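Local coordinates for protein uracil-DNA glycosylase (Sulfolobus tokodaii str. 7, PDB 4ZBY) that belongs to the uracil-DNA glycosylase superfamily, with an alpha/beta fold that carries an iron/sulfur cluster and holds uracil in a separate pocket, at residues 2-7 with 111-116; 21-26 with 84-89; 104-109 with 127-132. All blocks are in the same frame, centred on the assembly; numbering follows the deposited sequence.

Contact 1 of 3, residues 2-7 with 111-116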
# COMPACT_ATOMS: atom_id res chain seq x y z
N ASP A 2 -8.10 -17.36 -9.61
CA ASP A 2 -7.52 -16.59 -8.52
C ASP A 2 -8.60 -15.78 -7.82
O ASP A 2 -9.66 -15.48 -8.40
CB ASP A 2 -6.40 -15.67 -9.01
CG ASP A 2 -5.36 -15.38 -7.93
OD1 ASP A 2 -5.49 -15.93 -6.81
OD2 ASP A 2 -4.43 -14.61 -8.20
N SER A 3 -8.35 -15.44 -6.56
CA SER A 3 -9.28 -14.65 -5.77
C SER A 3 -8.54 -14.03 -4.62
O SER A 3 -7.50 -14.53 -4.23
CB SER A 3 -10.45 -15.50 -5.27
OG SER A 3 -10.01 -16.51 -4.39
N LEU A 4 -9.08 -12.95 -4.06
CA LEU A 4 -8.47 -12.35 -2.88
C LEU A 4 -8.47 -13.37 -1.73
O LEU A 4 -7.54 -13.41 -0.90
CB LEU A 4 -9.20 -11.07 -2.48
CG LEU A 4 -9.06 -9.92 -3.46
CD1 LEU A 4 -9.79 -8.70 -2.92
CD2 LEU A 4 -7.57 -9.59 -3.72
N GLU A 5 -9.50 -14.20 -1.70
CA GLU A 5 -9.60 -15.26 -0.70
C GLU A 5 -8.45 -16.25 -0.81
O GLU A 5 -7.90 -16.66 0.21
CB GLU A 5 -10.94 -15.99 -0.84
CG GLU A 5 -12.15 -15.12 -0.49
CD GLU A 5 -12.87 -14.51 -1.71
OE1 GLU A 5 -12.18 -14.00 -2.63
OE2 GLU A 5 -14.13 -14.52 -1.74
N LYS A 6 -8.11 -16.63 -2.03
CA LYS A 6 -7.05 -17.60 -2.28
C LYS A 6 -5.71 -17.01 -1.87
O LYS A 6 -4.89 -17.65 -1.22
CB LYS A 6 -7.04 -18.02 -3.75
CG LYS A 6 -5.99 -19.04 -4.16
CD LYS A 6 -6.13 -19.31 -5.67
CE LYS A 6 -5.28 -20.46 -6.17
NZ LYS A 6 -5.68 -20.84 -7.56
N ILE A 7 -5.51 -15.76 -2.28
CA ILE A 7 -4.28 -15.06 -1.93
C ILE A 7 -4.13 -14.95 -0.41
O ILE A 7 -3.03 -15.20 0.14
CB ILE A 7 -4.28 -13.67 -2.58
CG1 ILE A 7 -4.30 -13.80 -4.10
CG2 ILE A 7 -3.07 -12.84 -2.05
CD1 ILE A 7 -4.67 -12.51 -4.80
N ASP A 111 -4.40 -7.29 -9.82
CA ASP A 111 -5.05 -7.90 -10.98
C ASP A 111 -6.53 -8.11 -10.76
O ASP A 111 -7.34 -8.01 -11.70
CB ASP A 111 -4.41 -9.26 -11.31
CG ASP A 111 -3.14 -9.11 -12.09
OD1 ASP A 111 -2.82 -7.96 -12.42
OD2 ASP A 111 -2.48 -10.14 -12.38
N ILE A 112 -6.88 -8.42 -9.52
CA ILE A 112 -8.25 -8.73 -9.18
C ILE A 112 -9.02 -7.45 -8.87
O ILE A 112 -10.12 -7.25 -9.40
CB ILE A 112 -8.33 -9.68 -7.97
CG1 ILE A 112 -7.96 -11.11 -8.39
CG2 ILE A 112 -9.72 -9.65 -7.34
CD1 ILE A 112 -7.44 -11.95 -7.23
N ILE A 113 -8.46 -6.60 -8.03
CA ILE A 113 -9.17 -5.39 -7.64
C ILE A 113 -9.31 -4.36 -8.77
O ILE A 113 -10.38 -3.76 -8.93
CB ILE A 113 -8.47 -4.76 -6.42
CG1 ILE A 113 -8.57 -5.73 -5.23
CG2 ILE A 113 -9.14 -3.46 -6.04
CD1 ILE A 113 -7.62 -5.40 -4.10
N MET A 114 -8.24 -4.16 -9.54
CA MET A 114 -8.20 -3.13 -10.59
C MET A 114 -8.72 -1.79 -10.10
O MET A 114 -9.65 -1.21 -10.69
CB MET A 114 -8.98 -3.58 -11.84
CG MET A 114 -8.33 -4.77 -12.52
SD MET A 114 -6.66 -4.38 -13.11
CE MET A 114 -7.08 -3.16 -14.37
N PRO A 115 -8.11 -1.26 -9.04
CA PRO A 115 -8.58 0.01 -8.47
C PRO A 115 -8.40 1.20 -9.43
O PRO A 115 -7.54 1.19 -10.34
CB PRO A 115 -7.70 0.17 -7.24
CG PRO A 115 -6.37 -0.46 -7.68
CD PRO A 115 -6.80 -1.66 -8.48
N LYS A 116 -9.24 2.21 -9.23
CA LYS A 116 -9.08 3.47 -9.96
C LYS A 116 -7.74 4.14 -9.60
O LYS A 116 -7.08 4.75 -10.45
CB LYS A 116 -10.23 4.43 -9.61
CG LYS A 116 -10.16 5.78 -10.33
CD LYS A 116 -11.37 6.66 -9.95
CE LYS A 116 -11.45 7.92 -10.81
NZ LYS A 116 -12.62 8.78 -10.46

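Contact 2 of 3, residues 21-26 with 84-89. With SF4 (iron/sulfur cluster), chain B.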
# COMPACT_ATOMS: atom_id res chain seq x y z
N GLN A 21 9.79 -17.12 9.37
CA GLN A 21 10.27 -17.67 10.61
C GLN A 21 10.11 -16.76 11.81
O GLN A 21 10.10 -17.23 12.95
CB GLN A 21 11.75 -18.07 10.47
CG GLN A 21 12.69 -16.89 10.34
CD GLN A 21 14.11 -17.30 9.99
OE1 GLN A 21 14.88 -17.75 10.86
NE2 GLN A 21 14.48 -17.15 8.72
N PHE A 22 9.96 -15.46 11.57
CA PHE A 22 9.92 -14.48 12.65
C PHE A 22 8.50 -14.11 13.07
O PHE A 22 8.28 -13.53 14.15
CB PHE A 22 10.63 -13.19 12.21
CG PHE A 22 12.03 -13.42 11.71
CD1 PHE A 22 13.01 -13.95 12.55
CD2 PHE A 22 12.37 -13.08 10.41
CE1 PHE A 22 14.31 -14.16 12.09
CE2 PHE A 22 13.65 -13.27 9.94
CZ PHE A 22 14.63 -13.81 10.77
N ARG A 23 7.54 -14.43 12.22
CA ARG A 23 6.23 -13.81 12.35
C ARG A 23 5.33 -14.47 13.39
O ARG A 23 5.49 -15.65 13.76
CB ARG A 23 5.51 -13.78 10.99
CG ARG A 23 4.85 -15.09 10.62
CD ARG A 23 4.28 -15.08 9.21
NE ARG A 23 3.90 -16.45 8.86
CZ ARG A 23 4.05 -16.99 7.65
NH1 ARG A 23 4.56 -16.27 6.65
NH2 ARG A 23 3.69 -18.25 7.45
N THR A 24 4.38 -13.67 13.87
CA THR A 24 3.22 -14.17 14.60
C THR A 24 2.12 -14.38 13.57
O THR A 24 1.58 -15.48 13.46
CB THR A 24 2.75 -13.19 15.68
OG1 THR A 24 3.84 -12.90 16.56
CG2 THR A 24 1.60 -13.84 16.53
N ASN A 25 1.83 -13.35 12.80
CA ASN A 25 0.83 -13.44 11.72
C ASN A 25 1.32 -12.78 10.45
O ASN A 25 1.81 -11.67 10.52
CB ASN A 25 -0.48 -12.74 12.09
CG ASN A 25 -1.18 -13.40 13.22
OD1 ASN A 25 -1.80 -14.46 13.06
ND2 ASN A 25 -1.10 -12.80 14.39
N ALA A 26 1.15 -13.45 9.31
CA ALA A 26 1.35 -12.79 8.02
C ALA A 26 0.21 -11.80 7.86
O ALA A 26 -0.83 -11.97 8.50
CB ALA A 26 1.34 -13.81 6.87
N VAL A 84 5.41 -6.17 0.95
CA VAL A 84 5.86 -7.36 1.65
C VAL A 84 4.88 -7.62 2.79
O VAL A 84 4.43 -6.67 3.45
CB VAL A 84 7.30 -7.18 2.18
CG1 VAL A 84 7.67 -8.24 3.21
CG2 VAL A 84 8.27 -7.23 0.99
N LYS A 85 4.54 -8.88 3.01
CA LYS A 85 3.43 -9.16 3.90
C LYS A 85 3.79 -9.78 5.26
O LYS A 85 2.90 -10.07 6.08
CB LYS A 85 2.41 -9.99 3.13
CG LYS A 85 1.77 -9.14 2.01
CD LYS A 85 1.16 -10.00 0.94
CE LYS A 85 0.08 -9.26 0.19
NZ LYS A 85 0.54 -8.05 -0.57
N CYS A 86 5.08 -9.92 5.54
CA CYS A 86 5.53 -10.30 6.88
C CYS A 86 6.48 -9.26 7.43
O CYS A 86 7.17 -8.59 6.68
CB CYS A 86 6.22 -11.66 6.87
SG CYS A 86 5.05 -12.95 6.36
N ARG A 87 6.47 -9.12 8.75
CA ARG A 87 7.34 -8.16 9.45
C ARG A 87 8.82 -8.53 9.39
O ARG A 87 9.21 -9.57 9.89
CB ARG A 87 6.93 -8.06 10.92
CG ARG A 87 7.68 -7.01 11.73
CD ARG A 87 7.56 -7.29 13.22
NE ARG A 87 8.07 -6.17 14.01
CZ ARG A 87 8.22 -6.20 15.33
NH1 ARG A 87 8.69 -5.14 15.96
NH2 ARG A 87 7.89 -7.28 16.02
N PRO A 88 9.64 -7.67 8.80
CA PRO A 88 11.07 -7.97 8.84
C PRO A 88 11.58 -7.83 10.25
O PRO A 88 11.05 -7.02 11.01
CB PRO A 88 11.68 -6.93 7.90
CG PRO A 88 10.55 -6.53 6.98
CD PRO A 88 9.32 -6.57 7.87
N PRO A 89 12.58 -8.63 10.62
CA PRO A 89 13.18 -8.57 11.95
C PRO A 89 13.85 -7.25 12.24
O PRO A 89 14.31 -6.57 11.31
CB PRO A 89 14.23 -9.70 11.91
CG PRO A 89 14.60 -9.76 10.45
CD PRO A 89 13.28 -9.60 9.75
FE1 SF4 B . 7.82 -13.86 2.59
FE2 SF4 B . 5.59 -15.23 2.11
FE3 SF4 B . 5.69 -13.55 4.20
FE4 SF4 B . 5.63 -12.59 1.72
S1 SF4 B . 3.97 -13.74 2.77
S2 SF4 B . 6.97 -11.88 3.37
S3 SF4 B . 6.84 -14.16 0.59
S4 SF4 B . 6.96 -15.45 3.89
O HOH W 1 4.27 -10.28 10.24

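Contact 3 of 3, residues 104-109 with 127-132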
# COMPACT_ATOMS: atom_id res chain seq x y z
N PRO A 104 4.65 -11.00 -5.95
CA PRO A 104 3.60 -11.57 -6.82
C PRO A 104 2.22 -11.61 -6.17
O PRO A 104 1.21 -11.58 -6.89
CB PRO A 104 4.11 -12.98 -7.10
CG PRO A 104 5.60 -12.84 -7.07
CD PRO A 104 5.85 -11.86 -5.93
N TYR A 105 2.15 -11.63 -4.83
CA TYR A 105 0.86 -11.55 -4.15
C TYR A 105 0.22 -10.20 -4.41
O TYR A 105 -0.97 -10.14 -4.70
CB TYR A 105 1.02 -11.74 -2.64
CG TYR A 105 1.40 -13.15 -2.19
CD1 TYR A 105 0.71 -14.25 -2.69
CD2 TYR A 105 2.43 -13.36 -1.26
CE1 TYR A 105 1.00 -15.53 -2.26
CE2 TYR A 105 2.73 -14.64 -0.83
CZ TYR A 105 2.00 -15.73 -1.35
OH TYR A 105 2.28 -17.02 -0.96
N LEU A 106 0.99 -9.13 -4.29
CA LEU A 106 0.46 -7.79 -4.59
C LEU A 106 -0.00 -7.67 -6.07
O LEU A 106 -1.07 -7.12 -6.34
CB LEU A 106 1.51 -6.73 -4.27
CG LEU A 106 1.12 -5.29 -4.60
CD1 LEU A 106 -0.08 -4.89 -3.79
CD2 LEU A 106 2.30 -4.35 -4.32
N ASP A 107 0.82 -8.16 -6.99
CA ASP A 107 0.47 -8.21 -8.41
C ASP A 107 -0.89 -8.87 -8.57
O ASP A 107 -1.75 -8.38 -9.32
CB ASP A 107 1.49 -9.01 -9.22
CG ASP A 107 2.86 -8.38 -9.26
OD1 ASP A 107 2.99 -7.18 -8.95
OD2 ASP A 107 3.80 -9.09 -9.64
N ARG A 108 -1.08 -9.99 -7.88
CA ARG A 108 -2.33 -10.74 -8.00
C ARG A 108 -3.49 -9.97 -7.41
O ARG A 108 -4.62 -10.03 -7.93
CB ARG A 108 -2.19 -12.10 -7.33
CG ARG A 108 -1.26 -13.03 -8.11
CD ARG A 108 -0.88 -14.28 -7.32
NE ARG A 108 -2.04 -15.05 -6.86
CZ ARG A 108 -1.95 -16.07 -6.02
NH1 ARG A 108 -0.76 -16.43 -5.56
NH2 ARG A 108 -3.04 -16.73 -5.64
N GLN A 109 -3.23 -9.23 -6.34
CA GLN A 109 -4.28 -8.46 -5.67
C GLN A 109 -4.71 -7.30 -6.57
O GLN A 109 -5.92 -7.01 -6.72
CB GLN A 109 -3.81 -7.96 -4.29
CG GLN A 109 -3.66 -9.09 -3.30
CD GLN A 109 -3.00 -8.66 -2.00
OE1 GLN A 109 -2.04 -7.90 -2.01
NE2 GLN A 109 -3.54 -9.13 -0.86
N LYS A 127 8.61 2.64 -5.38
CA LYS A 127 9.62 2.09 -6.27
C LYS A 127 9.15 0.79 -6.93
O LYS A 127 9.40 0.58 -8.13
CB LYS A 127 10.92 1.86 -5.49
CG LYS A 127 12.08 1.34 -6.32
CD LYS A 127 13.33 1.25 -5.45
CE LYS A 127 14.60 1.19 -6.29
NZ LYS A 127 14.63 -0.03 -7.13
N TYR A 128 8.47 -0.07 -6.17
CA TYR A 128 7.99 -1.34 -6.72
C TYR A 128 6.97 -1.10 -7.84
O TYR A 128 7.10 -1.63 -8.94
CB TYR A 128 7.35 -2.24 -5.63
CG TYR A 128 6.82 -3.48 -6.30
CD1 TYR A 128 5.47 -3.63 -6.58
CD2 TYR A 128 7.69 -4.46 -6.76
CE1 TYR A 128 5.00 -4.74 -7.29
CE2 TYR A 128 7.24 -5.56 -7.46
CZ TYR A 128 5.90 -5.70 -7.72
OH TYR A 128 5.48 -6.81 -8.41
N ILE A 129 5.96 -0.30 -7.54
CA ILE A 129 4.89 -0.07 -8.51
C ILE A 129 5.45 0.68 -9.72
O ILE A 129 5.10 0.34 -10.85
CB ILE A 129 3.68 0.70 -7.90
CG1 ILE A 129 2.96 -0.18 -6.86
CG2 ILE A 129 2.72 1.16 -9.01
CD1 ILE A 129 2.36 -1.47 -7.41
N PHE A 130 6.35 1.64 -9.51
CA PHE A 130 6.98 2.32 -10.65
C PHE A 130 7.71 1.33 -11.54
O PHE A 130 7.76 1.52 -12.76
CB PHE A 130 7.95 3.41 -10.17
CG PHE A 130 7.29 4.75 -9.97
CD1 PHE A 130 7.96 5.91 -10.30
CD2 PHE A 130 6.00 4.83 -9.47
CE1 PHE A 130 7.34 7.15 -10.11
CE2 PHE A 130 5.38 6.05 -9.28
CZ PHE A 130 6.04 7.22 -9.61
N SER A 131 8.29 0.28 -10.95
CA SER A 131 8.99 -0.72 -11.75
C SER A 131 8.02 -1.53 -12.62
O SER A 131 8.34 -1.84 -13.77
CB SER A 131 9.85 -1.64 -10.87
OG SER A 131 9.07 -2.60 -10.15
N LYS A 132 6.84 -1.83 -12.09
CA LYS A 132 5.80 -2.50 -12.86
C LYS A 132 5.26 -1.60 -13.97
O LYS A 132 4.91 -2.07 -15.05
CB LYS A 132 4.66 -2.97 -11.96
CG LYS A 132 5.03 -4.03 -10.95
CD LYS A 132 5.48 -5.33 -11.63
CE LYS A 132 6.94 -5.63 -11.32
NZ LYS A 132 7.24 -7.10 -11.39

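Contact 1 of 3, residues 2-7 with 111-116
I112, in the last turn of helix 96-113, drives its branched side chain against D2, S3, L4 and I7 at the start of the chain, a worked example of how one aliphatic residue can pack against the first turn of a helix. From CB the side chain divides. CG2, anti to the backbone N, lies 3.9 Å from CG of L4, and the two side chains slide past each other in opposite directions. CG1 takes the other branch, anti to the carbonyl carbon (chi1 -75°), and carries CD1 to the backbone of the opposite segment. There CD1 of I112 rests 3.5 Å from C of S3 and 3.7 Å from N of L4, while the side chains of D2 and I112 cross at about a right angle, with CG of D2 4.1 Å from CD1 of I112. The same methyl meets CD1 of I7 tip to tip at 3.7 Å. A second, smaller patch forms where CD1 of L4 approaches CG1 of I113 at 4.0 Å; both of these residues also pack on F79 of strand 79-82.

No hydrogen bond links the two segments, so polar order comes from within 2-7 and from nearby groups. OD1 of D2 accepts from N of S3, which approaches from above the carboxylate plane, and OD2 forms a salt bridge with NE of R108, one turn back along the helix of I112. OG of S3 accepts from N of K6 at 3.0 Å. What results is a serine N-cap at the start of helix 4-12, packed against the C-terminal turn of helix 96-113 in the alpha/beta fold of the superfamily.

Contact 2 of 3, residues 21-26 with 84-89
The iron/sulfur cluster site is where R23 and C86 meet: two loops come together here, one bringing the cysteine that ligates iron, the other an arginine that donates to its sulfur. SG of C86 binds the iron FE3 at 2.3 Å, and C14, C17 and C102 also belong to the cluster pocket. The ligating sulfur has a second partner in NH1 of R23, which gives it a hydrogen bond of 3.4 Å with an N-H...S angle of 158°; the sulfur lies at the edge of the guanidinium, close to its plane. CG of R23 sits between its backbone N and carbonyl carbon (chi1 81°), and the chain then runs extended to NE. NH1 also donates to O of C14, so the guanidinium is tied both to the cysteine sulfur and to the backbone. Such a donor would be expected to draw some negative charge from the sulfur. CB of A26 adds an apolar neighbour, 3.8 Å from SG of C86.

Farther out the chemistry changes. The ring of F22 is sandwiched between CG of Q21 over one face and P89 over the other. The P89 side is a CH-pi contact, with CB of P89 4.1 Å from the ring centroid and 8° off its normal, while CD of P89 lies 3.7 Å from CD2 of F22. Beside N25 and R87 a water donates to O of N25 (2.8 Å) and accepts from N of R87 (2.9 Å), bridging the two backbones.

The loop of 21-26 leads from helix 4-12 to strand 30-31, and that of 84-89 from strand 79-82 to helix 96-113. V11 of helix 4-12 packs on A26 and K85, while D49 of helix 46-51 touches both R23 and R87.

Contact 3 of 3, residues 104-109 with 127-132
Y128 has CG anti to its backbone N (chi1 177°) and D107 has CG anti to its carbonyl carbon (chi1 -66°), and the two side chains meet at OH and carboxylate. Y128 OH donates to OD1 of D107 at 2.6 Å, a short bond that meets the oxygen on its syn side, somewhat out of the carboxylate plane. OD1 in turn lies at the edge of the tyrosine ring, in its plane, and carboxylate and ring are only modestly tilted against each other. K132 passes by the same group: its CD is 4.1 Å from OD1 of D107, while NZ stays 4.3 Å from OD2, beyond a salt bridge, though its charge may still favour the ionised form of D107.

Beside this polar link the contact is apolar. L106 slides past Y128 in the opposite direction, its CD2 4.0 Å from CD1 of the ring, and the same methyl lies 4.2 Å from CD1 of I129.

The helical segments cross at -65° with axes 12.1 Å apart, a separation that long side chains bridge. Strand 117-121 connects the two helices in sequence, L106 continues inward onto M38 and V40 of strand 37-41, and I129 packs on I110 farther along helix 96-113.

Overall arrangement
Taken together, the three contacts illustrate how chemistry follows position. Contact 3 is buried nearest the centre of the chain and combines one polar link with apolar packing; contacts 1 and 2 are only partly buried and lie farther out. Contact 1 has no hydrogen bond across its segments and rests on packing, most of it aliphatic, whereas contact 2 depends on metal ligation, a bond to sulfur, a ring and a water. Contacts 1 and 3 share helix 96-113, and the salt bridge from D2 to R108 ties them directly. K85 reaches from contact 2 to Q109 on that helix, probably by a hydrogen bond, while contacts 1 and 2 do not touch.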